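Local coordinates for protein flavoredoxin (Methanosarcina acetivorans, PDB 3BNK) that binds flavin mononucleotide and probably serves as an electron-transfer flavoprotein in this methanogenic archaeon, at residues B[152-157]-B[170-175]. Sequence-based numbering, arbitrary orientation.
Sequences PDIKKM and WTVGDY
The CB of V172 is directed from strand 168-178 toward the short helix 154-157, and the two methyl groups of this valine meet different residues there. V172 CG2 faces CD1 of I154 at 3.7 Å, the two apolar side chains reaching toward each other tip to tip. With chi1 at 176°, the other methyl of V172, CG1, is set anti to the backbone N and CG2 beside it, which lets the two diverge; CG1 packs against the aliphatic end of K155, 3.9 Å from K155 CE. The K155 chain bends at chi2 and chi3, which turns its ammonium group across V172 to the strand backbone, where it serves two successive carbonyls. K155 NZ donates to G173 O at 2.7 Å, approaching at a C=O...N angle of 142° and tilted moderately from the carbonyl plane. The second bond, from K155 NZ to V172 O, is longer at 3.2 Å and comes from above the carbonyl plane, off the lone pairs. D174 OD1, 5.7 Å from K155 NZ, is not in contact but may add a mild electrostatic pull. Cutting V172 back to an alanine would probably open a gap beside I154 CD1 and leave the bent lysine chain freer to swing off the carbonyls. D153, the N-cap just before helix 154-157, accepts from K156 N through its OD2 at 2.9 Å. K156 NZ hydrogen-bonds to L147 O in strand 147-148, and I154 also packs on P15 of the second subunit. Strand 168-178 pairs antiparallel with strand 160-163 and continues the sheet into that subunit, so the contact joins a helical turn to a strand of the dimer interface.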
loop_
_atom_site.group_PDB
_atom_site.type_symbol
_atom_site.label_atom_id
_atom_site.label_comp_id
_atom_site.label_asym_id
_atom_site.label_seq_id
_atom_site.Cartn_x
_atom_site.Cartn_y
_atom_site.Cartn_z
ATOM N N PRO B 152 -0.916 8.833 -15.375
ATOM C CA PRO B 152 0.383 8.950 -14.705
ATOM C C PRO B 152 1.417 7.912 -15.164
ATOM O O PRO B 152 1.089 6.739 -15.375
ATOM C CB PRO B 152 0.029 8.747 -13.229
ATOM C CG PRO B 152 -1.393 9.279 -13.126
ATOM C CD PRO B 152 -2.043 8.907 -14.418
ATOM N N ASP B 153 2.652 8.373 -15.342
ATOM C CA ASP B 153 3.774 7.511 -15.663
ATOM C C ASP B 153 4.736 7.544 -14.484
ATOM O O ASP B 153 5.241 8.598 -14.128
ATOM C CB ASP B 153 4.495 7.995 -16.927
ATOM C CG ASP B 153 5.776 7.227 -17.184
ATOM O OD1 ASP B 153 5.697 6.059 -17.619
ATOM O OD2 ASP B 153 6.861 7.769 -16.908
ATOM N N ILE B 154 5.006 6.390 -13.886
ATOM C CA ILE B 154 5.808 6.370 -12.655
ATOM C C ILE B 154 7.239 6.935 -12.779
ATOM O O ILE B 154 7.755 7.535 -11.825
ATOM C CB ILE B 154 5.771 4.998 -11.941
ATOM C CG1 ILE B 154 6.066 5.186 -10.441
ATOM C CG2 ILE B 154 6.720 3.981 -12.625
ATOM C CD1 ILE B 154 5.917 3.905 -9.588
ATOM N N LYS B 155 7.869 6.759 -13.943
ATOM C CA LYS B 155 9.245 7.241 -14.142
ATOM C C LYS B 155 9.300 8.771 -14.251
ATOM O O LYS B 155 10.245 9.400 -13.764
ATOM C CB LYS B 155 9.907 6.573 -15.359
ATOM C CG LYS B 155 10.084 5.064 -15.261
ATOM C CD LYS B 155 11.404 4.680 -14.595
ATOM C CE LYS B 155 11.221 4.128 -13.202
ATOM N NZ LYS B 155 12.533 3.645 -12.660
ATOM N N LYS B 156 8.281 9.361 -14.877
ATOM C CA LYS B 156 8.119 10.803 -14.896
ATOM C C LYS B 156 7.886 11.337 -13.480
ATOM O O LYS B 156 8.464 12.350 -13.089
ATOM C CB LYS B 156 6.965 11.200 -15.814
ATOM C CG LYS B 156 7.346 11.339 -17.294
ATOM C CD LYS B 156 6.085 11.379 -18.172
ATOM C CE LYS B 156 6.379 11.909 -19.581
ATOM N NZ LYS B 156 5.114 12.277 -20.333
ATOM N N MET B 157 7.045 10.637 -12.719
ATOM C CA MET B 157 6.705 11.021 -11.343
ATOM C C MET B 157 7.897 10.984 -10.398
ATOM O O MET B 157 8.015 11.840 -9.518
ATOM C CB MET B 157 5.595 10.119 -10.802
ATOM C CG MET B 157 4.282 10.273 -11.559
ATOM S SD MET B 157 2.973 9.184 -11.005
ATOM C CE MET B 157 2.922 9.542 -9.251
ATOM N N TRP B 170 13.782 4.992 -0.829
ATOM C CA TRP B 170 14.254 4.374 -2.064
ATOM C C TRP B 170 13.528 5.044 -3.228
ATOM O O TRP B 170 12.458 5.645 -3.055
ATOM C CB TRP B 170 13.972 2.852 -2.087
ATOM C CG TRP B 170 14.337 2.167 -0.807
ATOM C CD1 TRP B 170 13.553 2.045 0.317
ATOM C CD2 TRP B 170 15.584 1.539 -0.494
ATOM N NE1 TRP B 170 14.244 1.384 1.301
ATOM C CE2 TRP B 170 15.488 1.057 0.832
ATOM C CE3 TRP B 170 16.772 1.329 -1.207
ATOM C CZ2 TRP B 170 16.539 0.383 1.462
ATOM C CZ3 TRP B 170 17.820 0.658 -0.575
ATOM C CH2 TRP B 170 17.690 0.194 0.748
ATOM N N THR B 171 14.118 4.953 -4.415
ATOM C CA THR B 171 13.387 5.270 -5.642
ATOM C C THR B 171 13.010 3.989 -6.374
ATOM O O THR B 171 13.437 2.894 -5.983
ATOM C CB THR B 171 14.169 6.232 -6.567
ATOM O OG1 THR B 171 15.498 5.742 -6.766
ATOM C CG2 THR B 171 14.207 7.632 -5.965
ATOM N N VAL B 172 12.197 4.130 -7.419
ATOM C CA VAL B 172 11.724 3.003 -8.224
ATOM C C VAL B 172 12.867 2.554 -9.128
ATOM O O VAL B 172 13.575 3.393 -9.694
ATOM C CB VAL B 172 10.503 3.402 -9.094
ATOM C CG1 VAL B 172 10.065 2.244 -10.008
ATOM C CG2 VAL B 172 9.327 3.900 -8.210
ATOM N N GLY B 173 13.044 1.236 -9.238
ATOM C CA GLY B 173 14.130 0.651 -10.027
ATOM C C GLY B 173 13.746 0.360 -11.462
ATOM O O GLY B 173 12.968 1.098 -12.069
ATOM N N ASP B 174 14.285 -0.730 -11.992
ATOM C CA ASP B 174 14.054 -1.118 -13.373
ATOM C C ASP B 174 12.707 -1.811 -13.599
ATOM O O ASP B 174 12.170 -2.466 -12.697
ATOM C CB ASP B 174 15.161 -2.046 -13.833
ATOM C CG ASP B 174 16.532 -1.381 -13.840
ATOM O OD1 ASP B 174 16.635 -0.134 -13.986
ATOM O OD2 ASP B 174 17.509 -2.129 -13.713
ATOM N N TYR B 175 12.175 -1.648 -14.814
ATOM C CA TYR B 175 11.007 -2.384 -15.284
ATOM C C TYR B 175 11.289 -3.858 -15.054
ATOM O O TYR B 175 12.428 -4.290 -15.175
ATOM C CB TYR B 175 10.808 -2.104 -16.767
ATOM C CG TYR B 175 9.560 -2.654 -17.417
ATOM C CD1 TYR B 175 8.396 -1.890 -17.483
ATOM C CD2 TYR B 175 9.557 -3.912 -18.020
ATOM C CE1 TYR B 175 7.240 -2.370 -18.132
ATOM C CE2 TYR B 175 8.410 -4.397 -18.666
ATOM C CZ TYR B 175 7.254 -3.617 -18.715
ATOM O OH TYR B 175 6.116 -4.087 -19.358
#